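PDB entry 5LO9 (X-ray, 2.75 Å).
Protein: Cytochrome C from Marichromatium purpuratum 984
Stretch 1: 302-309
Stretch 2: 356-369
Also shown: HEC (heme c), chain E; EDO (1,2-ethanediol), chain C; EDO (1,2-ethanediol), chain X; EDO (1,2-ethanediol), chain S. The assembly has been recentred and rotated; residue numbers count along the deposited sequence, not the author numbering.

Stretch 1 (302-309) PMWAAWVA
Stretch 2 (356-369) LQSYIFWLATGAPT

Trp307 forms the apolar centre of the contact, and no hydrogen bond crosses between the stretches. Its chi1 of -178° (t) and chi2 of -103° lay the indole along the helix that begins earlier in the chain and runs through 356-363. Phe361 CB sits over one face, 3.9 Å from the centroid of the Trp307 six-membered ring and 14° off its normal, a CH-pi contact. Phe361 itself (chi1 169°, t; chi2 -117°) meets the indole obliquely, its ring plane at 59° to the five-membered ring and the centroids 5.4 Å apart; Trp307 NE1 lies 3.5 Å from Phe361 CD2, at the edge of the phenyl ring. Trp307 CE3 packs 3.7 Å from Ile360 CG2, and Trp307 CB is equally close to Ala364 CB. At the small Ala364 the backbones come close: its CA is 4.1 Å from Trp304 CA, whereas Met303 and Ile360 CA atoms are 5.8 Å apart.

Met303 (chi1 and chi2 both m) points its CB toward Ile360 CG2 at 3.9 Å and Leu363 CD1 at 4.1 Å; its end leads away, bringing Met303 CE within 3.6 Å of heme C3A. Ile360 and Leu363 (both m, t) supply the facing branched aliphatic surface. Trp304 (chi1 41°, p) places CB 3.6 Å from Leu363 O, while its indole extends away.

Stretch 1 bends through a weakly bonded helix, with Met303 O accepting from Trp307 N at 3.0 Å. After Leu363 the second stretch leaves its helix, and a type II turn from Ala364 to Ala367, closed by Ala367 N to Ala364 O at 2.9 Å, places Gly366 at phi/psi 98/-17, which calls for glycine. The extended segment starting at Ala367 (phi/psi -77/148) receives Val308 (chi1 m): its CG1 lies 3.8 Å from Ala367 CB and its CB 3.3 Å from Pro368 O, a packing contact at the polar edge.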

ATOM      1  N   PRO A 302     -11.265  -4.910  11.424  1.00 36.30           N
ATOM      2  CA  PRO A 302      -9.972  -5.557  11.283  1.00 41.13           C
ATOM      3  C   PRO A 302      -9.157  -4.859  10.195  1.00 37.69           C
ATOM      4  O   PRO A 302      -9.689  -4.304   9.225  1.00 29.44           O
ATOM      5  CB  PRO A 302     -10.341  -7.003  10.932  1.00 43.03           C
ATOM      6  CG  PRO A 302     -11.694  -6.876  10.230  1.00 36.99           C
ATOM      7  CD  PRO A 302     -12.380  -5.741  10.949  1.00 38.36           C
ATOM      8  N   MET A 303      -7.845  -4.873  10.386  1.00 36.34           N
ATOM      9  CA  MET A 303      -6.954  -4.193   9.466  1.00 36.51           C
ATOM     10  C   MET A 303      -6.788  -4.974   8.181  1.00 38.98           C
ATOM     11  O   MET A 303      -6.556  -4.384   7.114  1.00 38.46           O
ATOM     12  CB  MET A 303      -5.611  -3.976  10.145  1.00 30.32           C
ATOM     13  CG  MET A 303      -5.685  -2.987  11.303  1.00 35.65           C
ATOM     14  SD  MET A 303      -6.001  -1.266  10.792  1.00 42.01           S
ATOM     15  CE  MET A 303      -7.769  -1.123  11.044  1.00 39.10           C
ATOM     16  N   TRP A 304      -6.927  -6.293   8.246  1.00 36.09           N
ATOM     17  CA  TRP A 304      -6.793  -7.070   7.021  1.00 38.53           C
ATOM     18  C   TRP A 304      -7.894  -6.729   6.026  1.00 37.00           C
ATOM     19  O   TRP A 304      -7.668  -6.769   4.821  1.00 40.57           O
ATOM     20  CB  TRP A 304      -6.793  -8.561   7.304  1.00 35.93           C
ATOM     21  CG  TRP A 304      -7.758  -9.047   8.317  1.00 36.91           C
ATOM     22  CD1 TRP A 304      -7.508  -9.289   9.640  1.00 36.75           C
ATOM     23  CD2 TRP A 304      -9.110  -9.418   8.095  1.00 36.87           C
ATOM     24  NE1 TRP A 304      -8.622  -9.773  10.245  1.00 37.00           N
ATOM     25  CE2 TRP A 304      -9.622  -9.872   9.311  1.00 37.19           C
ATOM     26  CE3 TRP A 304      -9.941  -9.415   6.978  1.00 43.64           C
ATOM     27  CZ2 TRP A 304     -10.926 -10.311   9.443  1.00 34.38           C
ATOM     28  CZ3 TRP A 304     -11.242  -9.837   7.119  1.00 36.53           C
ATOM     29  CH2 TRP A 304     -11.718 -10.279   8.336  1.00 34.04           C
ATOM     30  N   ALA A 305      -9.076  -6.363   6.485  1.00 36.67           N
ATOM     31  CA  ALA A 305     -10.097  -6.012   5.512  1.00 34.19           C
ATOM     32  C   ALA A 305      -9.864  -4.634   4.934  1.00 39.83           C
ATOM     33  O   ALA A 305     -10.447  -4.298   3.900  1.00 44.41           O
ATOM     34  CB  ALA A 305     -11.490  -6.049   6.149  1.00 44.27           C
ATOM     35  N   ALA A 306      -9.022  -3.836   5.580  1.00 39.50           N
ATOM     36  CA  ALA A 306      -8.794  -2.470   5.148  1.00 40.42           C
ATOM     37  C   ALA A 306      -7.644  -2.384   4.155  1.00 39.13           C
ATOM     38  O   ALA A 306      -7.713  -1.602   3.206  1.00 37.93           O
ATOM     39  CB  ALA A 306      -8.508  -1.586   6.358  1.00 38.72           C
ATOM     40  N   TRP A 307      -6.597  -3.187   4.346  1.00 34.88           N
ATOM     41  CA  TRP A 307      -5.432  -3.094   3.472  1.00 41.65           C
ATOM     42  C   TRP A 307      -5.801  -3.197   1.995  1.00 37.50           C
ATOM     43  O   TRP A 307      -5.293  -2.431   1.165  1.00 39.11           O
ATOM     44  CB  TRP A 307      -4.426  -4.188   3.819  1.00 41.87           C
ATOM     45  CG  TRP A 307      -3.192  -4.097   2.971  1.00 49.05           C
ATOM     46  CD1 TRP A 307      -2.846  -4.878   1.883  1.00 42.52           C
ATOM     47  CD2 TRP A 307      -2.156  -3.140   3.117  1.00 45.25           C
ATOM     48  NE1 TRP A 307      -1.660  -4.447   1.365  1.00 46.11           N
ATOM     49  CE2 TRP A 307      -1.212  -3.385   2.111  1.00 38.71           C
ATOM     50  CE3 TRP A 307      -1.933  -2.091   4.004  1.00 45.20           C
ATOM     51  CZ2 TRP A 307      -0.060  -2.634   1.988  1.00 33.13           C
ATOM     52  CZ3 TRP A 307      -0.785  -1.339   3.866  1.00 43.62           C
ATOM     53  CH2 TRP A 307       0.125  -1.609   2.868  1.00 44.11           C
ATOM     54  N   VAL A 308      -6.686  -4.138   1.646  1.00 36.32           N
ATOM     55  CA  VAL A 308      -7.013  -4.408   0.245  1.00 35.24           C
ATOM     56  C   VAL A 308      -8.066  -3.469  -0.288  1.00 37.54           C
ATOM     57  O   VAL A 308      -8.467  -3.603  -1.448  1.00 41.33           O
ATOM     58  CB  VAL A 308      -7.540  -5.838   0.023  1.00 38.74           C
ATOM     59  CG1 VAL A 308      -6.479  -6.887   0.369  1.00 36.27           C
ATOM     60  CG2 VAL A 308      -8.836  -6.083   0.873  1.00 36.00           C
ATOM     61  N   ALA A 309      -8.539  -2.545   0.534  1.00 38.84           N
ATOM     62  CA  ALA A 309      -9.638  -1.650   0.200  1.00 39.85           C
ATOM     63  C   ALA A 309      -9.187  -0.230  -0.125  1.00 43.20           C
ATOM     64  O   ALA A 309     -10.003   0.578  -0.576  1.00 41.11           O
ATOM     65  CB  ALA A 309     -10.624  -1.593   1.377  1.00 41.26           C
ATOM     66  N   LEU A 356       3.475   0.715  10.946  1.00 34.44           N
ATOM     67  CA  LEU A 356       2.056   0.428  10.975  1.00 35.11           C
ATOM     68  C   LEU A 356       1.612  -0.146   9.647  1.00 36.97           C
ATOM     69  O   LEU A 356       0.852  -1.122   9.607  1.00 39.38           O
ATOM     70  CB  LEU A 356       1.254   1.675  11.324  1.00 37.55           C
ATOM     71  CG  LEU A 356       1.316   2.136  12.793  1.00 36.85           C
ATOM     72  CD1 LEU A 356       0.789   3.582  12.932  1.00 36.14           C
ATOM     73  CD2 LEU A 356       0.526   1.180  13.660  1.00 32.47           C
ATOM     74  N   GLN A 357       2.101   0.416   8.549  1.00 33.64           N
ATOM     75  CA  GLN A 357       1.736  -0.147   7.259  1.00 36.23           C
ATOM     76  C   GLN A 357       2.326  -1.538   7.064  1.00 36.44           C
ATOM     77  O   GLN A 357       1.706  -2.381   6.424  1.00 42.77           O
ATOM     78  CB  GLN A 357       2.172   0.760   6.134  1.00 33.96           C
ATOM     79  CG  GLN A 357       1.355   2.014   6.064  1.00 39.26           C
ATOM     80  CD  GLN A 357       1.627   2.825   4.837  1.00 36.40           C
ATOM     81  OE1 GLN A 357       0.937   2.687   3.823  1.00 42.29           O
ATOM     82  NE2 GLN A 357       2.641   3.672   4.905  1.00 43.35           N
ATOM     83  N   SER A 358       3.497  -1.816   7.608  1.00 31.61           N
ATOM     84  CA  SER A 358       4.032  -3.169   7.470  1.00 33.43           C
ATOM     85  C   SER A 358       3.210  -4.172   8.270  1.00 38.96           C
ATOM     86  O   SER A 358       2.919  -5.283   7.798  1.00 35.57           O
ATOM     87  CB  SER A 358       5.485  -3.212   7.929  1.00 36.31           C
ATOM     88  OG  SER A 358       6.313  -2.489   7.035  1.00 37.12           O
ATOM     89  N   TYR A 359       2.837  -3.798   9.492  1.00 39.99           N
ATOM     90  CA  TYR A 359       2.034  -4.681  10.320  1.00 34.83           C
ATOM     91  C   TYR A 359       0.697  -4.939   9.652  1.00 40.27           C
ATOM     92  O   TYR A 359       0.252  -6.092   9.554  1.00 39.88           O
ATOM     93  CB  TYR A 359       1.845  -4.052  11.702  1.00 38.52           C
ATOM     94  CG  TYR A 359       0.909  -4.787  12.599  1.00 38.50           C
ATOM     95  CD1 TYR A 359       1.169  -6.082  12.976  1.00 38.95           C
ATOM     96  CD2 TYR A 359      -0.258  -4.200  13.045  1.00 40.59           C
ATOM     97  CE1 TYR A 359       0.312  -6.769  13.780  1.00 32.59           C
ATOM     98  CE2 TYR A 359      -1.132  -4.890  13.867  1.00 42.21           C
ATOM     99  CZ  TYR A 359      -0.830  -6.174  14.237  1.00 36.52           C
ATOM    100  OH  TYR A 359      -1.692  -6.873  15.044  1.00 35.96           O
ATOM    101  N   ILE A 360       0.060  -3.887   9.139  1.00 35.52           N
ATOM    102  CA  ILE A 360      -1.251  -4.069   8.538  1.00 34.48           C
ATOM    103  C   ILE A 360      -1.151  -4.921   7.287  1.00 35.98           C
ATOM    104  O   ILE A 360      -2.028  -5.733   7.005  1.00 34.68           O
ATOM    105  CB  ILE A 360      -1.877  -2.709   8.239  1.00 35.30           C
ATOM    106  CG1 ILE A 360      -2.223  -1.984   9.544  1.00 36.30           C
ATOM    107  CG2 ILE A 360      -3.085  -2.889   7.404  1.00 36.74           C
ATOM    108  CD1 ILE A 360      -2.433  -0.452   9.392  1.00 36.38           C
ATOM    109  N   PHE A 361      -0.113  -4.700   6.493  1.00 40.94           N
ATOM    110  CA  PHE A 361       0.126  -5.497   5.295  1.00 41.19           C
ATOM    111  C   PHE A 361       0.258  -6.955   5.665  1.00 37.02           C
ATOM    112  O   PHE A 361      -0.357  -7.828   5.049  1.00 41.04           O
ATOM    113  CB  PHE A 361       1.411  -4.983   4.616  1.00 48.78           C
ATOM    114  CG  PHE A 361       1.972  -5.855   3.487  1.00 40.01           C
ATOM    115  CD1 PHE A 361       3.227  -6.438   3.604  1.00 27.09           C
ATOM    116  CD2 PHE A 361       1.286  -5.997   2.285  1.00 38.52           C
ATOM    117  CE1 PHE A 361       3.754  -7.189   2.563  1.00 37.04           C
ATOM    118  CE2 PHE A 361       1.825  -6.742   1.236  1.00 46.45           C
ATOM    119  CZ  PHE A 361       3.055  -7.344   1.380  1.00 35.62           C
ATOM    120  N   TRP A 362       1.050  -7.232   6.689  1.00 32.83           N
ATOM    121  CA  TRP A 362       1.258  -8.612   7.097  1.00 36.85           C
ATOM    122  C   TRP A 362      -0.048  -9.289   7.527  1.00 40.90           C
ATOM    123  O   TRP A 362      -0.335 -10.415   7.104  1.00 40.57           O
ATOM    124  CB  TRP A 362       2.280  -8.645   8.215  1.00 38.42           C
ATOM    125  CG  TRP A 362       2.400  -9.964   8.834  1.00 45.98           C
ATOM    126  CD1 TRP A 362       2.882 -11.084   8.255  1.00 41.05           C
ATOM    127  CD2 TRP A 362       2.066 -10.315  10.179  1.00 43.36           C
ATOM    128  NE1 TRP A 362       2.871 -12.117   9.149  1.00 42.43           N
ATOM    129  CE2 TRP A 362       2.381 -11.671  10.340  1.00 45.96           C
ATOM    130  CE3 TRP A 362       1.535  -9.615  11.253  1.00 35.86           C
ATOM    131  CZ2 TRP A 362       2.172 -12.344  11.518  1.00 47.48           C
ATOM    132  CZ3 TRP A 362       1.335 -10.275  12.420  1.00 47.12           C
ATOM    133  CH2 TRP A 362       1.645 -11.637  12.548  1.00 48.79           C
ATOM    134  N   LEU A 363      -0.872  -8.609   8.345  1.00 39.12           N
ATOM    135  CA  LEU A 363      -2.137  -9.216   8.769  1.00 39.84           C
ATOM    136  C   LEU A 363      -2.999  -9.605   7.585  1.00 41.08           C
ATOM    137  O   LEU A 363      -3.831 -10.515   7.701  1.00 42.12           O
ATOM    138  CB  LEU A 363      -2.936  -8.278   9.650  1.00 32.32           C
ATOM    139  CG  LEU A 363      -2.372  -7.973  11.016  1.00 39.63           C
ATOM    140  CD1 LEU A 363      -3.260  -6.977  11.700  1.00 36.68           C
ATOM    141  CD2 LEU A 363      -2.243  -9.262  11.820  1.00 39.67           C
ATOM    142  N   ALA A 364      -2.820  -8.924   6.454  1.00 38.40           N
ATOM    143  CA  ALA A 364      -3.636  -9.091   5.259  1.00 40.84           C
ATOM    144  C   ALA A 364      -3.088 -10.139   4.291  1.00 44.95           C
ATOM    145  O   ALA A 364      -3.615 -10.268   3.169  1.00 39.41           O
ATOM    146  CB  ALA A 364      -3.772  -7.769   4.536  1.00 41.57           C
ATOM    147  N   THR A 365      -2.046 -10.872   4.692  1.00 40.70           N
ATOM    148  CA  THR A 365      -1.466 -11.908   3.846  1.00 37.25           C
ATOM    149  C   THR A 365      -2.533 -12.836   3.278  1.00 35.40           C
ATOM    150  O   THR A 365      -3.313 -13.451   4.020  1.00 35.84           O
ATOM    151  CB  THR A 365      -0.459 -12.721   4.638  1.00 37.16           C
ATOM    152  OG1 THR A 365       0.593 -11.893   5.136  1.00 49.01           O
ATOM    153  CG2 THR A 365       0.132 -13.668   3.726  1.00 36.30           C
ATOM    154  N   GLY A 366      -2.568 -12.913   1.961  1.00 36.25           N
ATOM    155  CA  GLY A 366      -3.463 -13.776   1.248  1.00 34.24           C
ATOM    156  C   GLY A 366      -4.728 -13.127   0.733  1.00 37.50           C
ATOM    157  O   GLY A 366      -5.390 -13.706  -0.145  1.00 42.09           O
ATOM    158  N   ALA A 367      -5.084 -11.952   1.252  1.00 38.51           N
ATOM    159  CA  ALA A 367      -6.357 -11.331   0.925  1.00 37.34           C
ATOM    160  C   ALA A 367      -6.332 -10.696  -0.465  1.00 43.48           C
ATOM    161  O   ALA A 367      -5.295 -10.210  -0.924  1.00 39.74           O
ATOM    162  CB  ALA A 367      -6.723 -10.287   1.965  1.00 38.84           C
ATOM    163  N   PRO A 368      -7.474 -10.693  -1.152  1.00 42.20           N
ATOM    164  CA  PRO A 368      -7.544 -10.270  -2.562  1.00 42.61           C
ATOM    165  C   PRO A 368      -7.574  -8.762  -2.741  1.00 40.43           C
ATOM    166  O   PRO A 368      -8.489  -8.080  -2.278  1.00 38.72           O
ATOM    167  CB  PRO A 368      -8.849 -10.910  -3.043  1.00 39.79           C
ATOM    168  CG  PRO A 368      -9.682 -10.953  -1.830  1.00 44.46           C
ATOM    169  CD  PRO A 368      -8.724 -11.297  -0.708  1.00 34.19           C
ATOM    170  N   THR A 369      -6.608  -8.257  -3.492  1.00 45.68           N
ATOM    171  CA  THR A 369      -6.498  -6.829  -3.701  1.00 36.49           C
ATOM    172  C   THR A 369      -7.793  -6.314  -4.298  1.00 38.65           C
ATOM    173  O   THR A 369      -8.284  -6.844  -5.299  1.00 37.82           O
ATOM    174  CB  THR A 369      -5.320  -6.517  -4.635  1.00 37.58           C
ATOM    175  OG1 THR A 369      -4.100  -7.024  -4.082  1.00 42.75           O
ATOM    176  CG2 THR A 369      -5.157  -5.019  -4.826  1.00 39.18           C
TER
HETATM  177 FE   HEC E1003      -9.209   3.468  13.397  1.00 47.04          FE
HETATM  178  CHA HEC E1003     -11.245   2.942  10.581  1.00 38.93           C
HETATM  179  CHB HEC E1003      -6.382   2.501  11.573  1.00 32.99           C
HETATM  180  CHC HEC E1003      -7.139   4.253  16.146  1.00 34.12           C
HETATM  181  CHD HEC E1003     -12.016   4.020  15.305  1.00 34.97           C
HETATM  182  NA  HEC E1003      -8.895   2.831  11.440  1.00 36.84           N
HETATM  183  C1A HEC E1003      -9.815   2.705  10.491  1.00 39.05           C
HETATM  184  C2A HEC E1003      -9.266   2.248   9.196  1.00 37.41           C
HETATM  185  C3A HEC E1003      -7.847   2.108   9.477  1.00 31.77           C
HETATM  186  C4A HEC E1003      -7.709   2.496  10.903  1.00 34.84           C
HETATM  187  CMA HEC E1003      -6.798   1.646   8.531  1.00 35.49           C
HETATM  188  CAA HEC E1003     -10.023   1.957   7.925  1.00 39.57           C
HETATM  189  CBA HEC E1003     -10.826   0.674   8.112  1.00 33.86           C
HETATM  190  CGA HEC E1003     -11.495   0.242   6.818  1.00 37.48           C
HETATM  191  O1A HEC E1003     -11.880  -0.947   6.751  1.00 28.28           O
HETATM  192  O2A HEC E1003     -11.665   1.073   5.875  1.00 37.06           O
HETATM  193  NB  HEC E1003      -7.163   3.402  13.806  1.00 37.14           N
HETATM  194  C1B HEC E1003      -6.209   2.984  12.946  1.00 37.08           C
HETATM  195  C2B HEC E1003      -4.857   3.069  13.507  1.00 30.60           C
HETATM  196  C3B HEC E1003      -5.082   3.591  14.848  1.00 34.52           C
HETATM  197  C4B HEC E1003      -6.544   3.771  14.918  1.00 31.80           C
HETATM  198  CMB HEC E1003      -3.573   2.672  12.869  1.00 38.33           C
HETATM  199  CAB HEC E1003      -4.045   3.895  15.879  1.00 36.16           C
HETATM  200  CBB HEC E1003      -3.169   5.024  15.334  1.00 34.73           C
HETATM  201  NC  HEC E1003      -9.520   4.053  15.377  1.00 43.70           N
HETATM  202  C1C HEC E1003      -8.593   4.294  16.318  1.00 36.97           C
HETATM  203  C2C HEC E1003      -9.177   4.600  17.645  1.00 31.13           C
HETATM  204  C3C HEC E1003     -10.625   4.540  17.385  1.00 35.17           C
HETATM  205  C4C HEC E1003     -10.710   4.177  15.951  1.00 32.01           C
HETATM  206  CMC HEC E1003      -8.421   4.913  18.911  1.00 36.56           C
HETATM  207  CAC HEC E1003     -11.801   4.715  18.328  1.00 36.03           C
HETATM  208  CBC HEC E1003     -11.691   5.978  19.121  1.00 43.66           C
HETATM  209  ND  HEC E1003     -11.254   3.490  12.990  1.00 43.60           N
HETATM  210  C1D HEC E1003     -12.200   3.737  13.883  1.00 36.72           C
HETATM  211  C2D HEC E1003     -13.557   3.671  13.312  1.00 40.61           C
HETATM  212  C3D HEC E1003     -13.365   3.355  11.885  1.00 40.88           C
HETATM  213  C4D HEC E1003     -11.880   3.278  11.827  1.00 42.11           C
HETATM  214  CMD HEC E1003     -14.809   3.916  14.081  1.00 46.59           C
HETATM  215  CAD HEC E1003     -14.384   3.148  10.779  1.00 45.00           C
HETATM  216  CBD HEC E1003     -15.350   4.328  10.534  1.00 69.31           C
HETATM  217  CGD HEC E1003     -14.758   5.677  10.076  1.00 84.74           C
HETATM  218  O1D HEC E1003     -13.814   6.256  10.694  1.00 78.31           O
HETATM  219  O2D HEC E1003     -15.281   6.227   9.069  1.00 93.03           O
HETATM  220  C1  EDO C1021       0.518  -8.894  18.087  1.00 32.28           C
HETATM  221  O1  EDO C1021      -0.404  -8.696  19.140  1.00 44.40           O
HETATM  222  C2  EDO C1021      -0.201  -9.612  16.933  1.00 56.87           C
HETATM  223  O2  EDO C1021      -0.548  -8.908  15.716  1.00 51.47           O
HETATM  224  C1  EDO X1022       4.057 -11.040   4.395  1.00 51.53           C
HETATM  225  O1  EDO X1022       3.544 -12.349   4.741  1.00 66.57           O
HETATM  226  C2  EDO X1022       4.721 -11.136   3.013  1.00 58.24           C
HETATM  227  O2  EDO X1022       6.141 -11.350   3.112  1.00 64.66           O
HETATM  228  C1  EDO S1017      -0.465   3.275   0.123  1.00 64.56           C
HETATM  229  O1  EDO S1017      -0.422   3.828   1.472  1.00 55.31           O
HETATM  230  C2  EDO S1017      -1.371   2.030   0.018  1.00 68.34           C
HETATM  231  O2  EDO S1017      -2.812   2.370  -0.120  1.00 48.39           O